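Local structure of purine nucleoside phosphorylase YlmD (Geobacillus stearothermophilus, 6T1B) at residues V88-R93 with A115-A120. The protein catalyses the phosphorolysis of adenosine, inosine and S-methyl-5'-thioadenosine to the free base and a ribose 1-phosphate, and also deaminates adenosine. Residues are numbered along the deposited sequence; the frame is centred on the assembly and turned at random. Where two conformers were deposited one is given.
Sequences VTKSDR and AGVLLA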
loop_
_atom_site.group_PDB
_atom_site.type_symbol
_atom_site.label_atom_id
_atom_site.label_comp_id
_atom_site.label_asym_id
_atom_site.label_seq_id
_atom_site.Cartn_x
_atom_site.Cartn_y
_atom_site.Cartn_z
ATOM N N VAL A 88 -9.381 12.282 -3.480
ATOM C CA VAL A 88 -9.208 13.346 -2.498
ATOM C C VAL A 88 -8.467 14.531 -3.087
ATOM O O VAL A 88 -7.803 14.432 -4.123
ATOM C CB VAL A 88 -8.479 12.841 -1.237
ATOM C CG1 VAL A 88 -9.332 11.782 -0.543
ATOM C CG2 VAL A 88 -7.102 12.269 -1.599
ATOM N N THR A 89 -8.600 15.677 -2.408
ATOM C CA THR A 89 -8.028 16.940 -2.845
ATOM C C THR A 89 -7.432 17.661 -1.642
ATOM O O THR A 89 -7.437 17.162 -0.518
ATOM C CB THR A 89 -9.091 17.849 -3.481
ATOM O OG1 THR A 89 -10.018 18.266 -2.459
ATOM C CG2 THR A 89 -9.825 17.135 -4.599
ATOM N N LYS A 90 -6.931 18.873 -1.876
ATOM C CA LYS A 90 -6.376 19.638 -0.760
ATOM C C LYS A 90 -7.407 19.890 0.331
ATOM O O LYS A 90 -7.019 20.073 1.495
ATOM C CB LYS A 90 -5.696 20.908 -1.267
ATOM C CG LYS A 90 -4.283 20.615 -1.777
ATOM C CD LYS A 90 -3.680 21.714 -2.641
ATOM C CE LYS A 90 -3.616 23.036 -1.914
ATOM N NZ LYS A 90 -2.554 23.907 -2.492
ATOM N N SER A 91 -8.704 19.834 0.013
ATOM C CA SER A 91 -9.713 20.042 1.047
ATOM C C SER A 91 -9.761 18.892 2.043
ATOM O O SER A 91 -10.376 19.040 3.107
ATOM C CB SER A 91 -11.096 20.263 0.431
ATOM O OG SER A 91 -11.597 19.095 -0.190
ATOM N N ASP A 92 -9.118 17.776 1.735
ATOM C CA ASP A 92 -9.092 16.615 2.606
ATOM C C ASP A 92 -7.816 16.530 3.426
ATOM O O ASP A 92 -7.687 15.608 4.240
ATOM C CB ASP A 92 -9.286 15.333 1.783
ATOM C CG ASP A 92 -10.575 15.357 0.991
ATOM O OD1 ASP A 92 -10.517 15.324 -0.254
ATOM O OD2 ASP A 92 -11.649 15.474 1.615
ATOM N N ARG A 93 -6.902 17.486 3.264
ATOM C CA ARG A 93 -5.636 17.403 3.976
ATOM C C ARG A 93 -5.878 17.385 5.472
ATOM O O ARG A 93 -6.726 18.128 5.997
ATOM C CB ARG A 93 -4.748 18.595 3.668
ATOM C CG ARG A 93 -4.188 18.625 2.263
ATOM C CD ARG A 93 -3.872 20.069 1.940
ATOM N NE ARG A 93 -2.610 20.222 1.253
ATOM C CZ ARG A 93 -2.067 21.397 0.978
ATOM N NH1 ARG A 93 -0.908 21.447 0.344
ATOM N NH2 ARG A 93 -2.693 22.514 1.351
ATOM N N ALA A 115 -1.133 18.377 -6.517
ATOM C CA ALA A 115 0.107 18.371 -5.756
ATOM C C ALA A 115 -0.142 18.852 -4.326
ATOM O O ALA A 115 -1.170 19.459 -4.011
ATOM C CB ALA A 115 1.162 19.249 -6.422
ATOM N N GLY A 116 0.828 18.590 -3.456
ATOM C CA GLY A 116 0.707 19.048 -2.082
ATOM C C GLY A 116 -0.151 18.181 -1.193
ATOM O O GLY A 116 -0.508 18.601 -0.089
ATOM N N VAL A 117 -0.451 16.956 -1.606
ATOM C CA VAL A 117 -1.343 16.050 -0.896
ATOM C C VAL A 117 -0.625 14.711 -0.800
ATOM O O VAL A 117 -0.383 14.064 -1.825
ATOM C CB VAL A 117 -2.679 15.890 -1.652
ATOM C CG1 VAL A 117 -3.559 14.881 -0.965
ATOM C CG2 VAL A 117 -3.356 17.232 -1.772
ATOM N N LEU A 118 -0.290 14.278 0.408
ATOM C CA LEU A 118 0.412 13.017 0.600
ATOM C C LEU A 118 -0.586 11.941 0.978
ATOM O O LEU A 118 -1.117 11.944 2.085
ATOM C CB LEU A 118 1.512 13.139 1.658
ATOM C CG LEU A 118 2.481 11.953 1.650
ATOM C CD1 LEU A 118 3.429 11.993 0.460
ATOM C CD2 LEU A 118 3.252 11.837 2.964
ATOM N N LEU A 119 -0.839 10.993 0.076
ATOM C CA LEU A 119 -1.680 9.855 0.400
ATOM C C LEU A 119 -0.872 8.951 1.313
ATOM O O LEU A 119 0.300 8.663 1.023
ATOM C CB LEU A 119 -2.064 9.102 -0.871
ATOM C CG LEU A 119 -2.665 10.006 -1.965
ATOM C CD1 LEU A 119 -2.992 9.136 -3.173
ATOM C CD2 LEU A 119 -3.850 10.768 -1.516
ATOM N N ALA A 120 -1.482 8.458 2.384
ATOM C CA ALA A 120 -0.734 7.764 3.422
ATOM C C ALA A 120 -1.589 6.628 3.969
ATOM O O ALA A 120 -2.625 6.874 4.604
ATOM C CB ALA A 120 -0.347 8.764 4.515
#
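The CA atoms of Lys-90 and Val-117, 6.2 Å apart, are the nearest pair across the two segments, where the single 3-10 turn of 90-92 meets segment 115-120, which carries strand 118-123. How an arginine can secure a turn to a neighbouring backbone is well illustrated by Arg-93. Its guanidinium presents the side bearing NE and NH1, and both nitrogens donate hydrogen bonds to the one Gly-116 O, NE at 3.0 Å and NH1 at 2.9 Å. That oxygen sits in the guanidinium plane, yet both nitrogens reach it from one face of the carbonyl plane, NE from 37° above it. Lys-90 CG lies over one face of the guanidinium, toward its rim, and also touches Val-117 CG2 at 3.5 Å; farther out, Lys-90 NZ forms a salt bridge with Glu-272. The turn is itself braced by an ST turn, Ser-91 N donating to Thr-89 OG1, and by Thr-89 N bonding to Asp-92 OD1 at 2.9 Å. In the fold, this loop follows edge strand 85-87 of one mixed sheet, whereas strand 118-123 belongs to the other, paired with strands 264-269 and 74-75. Between the sheets the contact turns apolar: at chi1 -64° CG2 of Val-88 lies between its backbone N and carbonyl carbon, and this methyl meets Leu-119 CD2 at 3.6 Å, while Leu-110 of strand 109-112 touches both side chains.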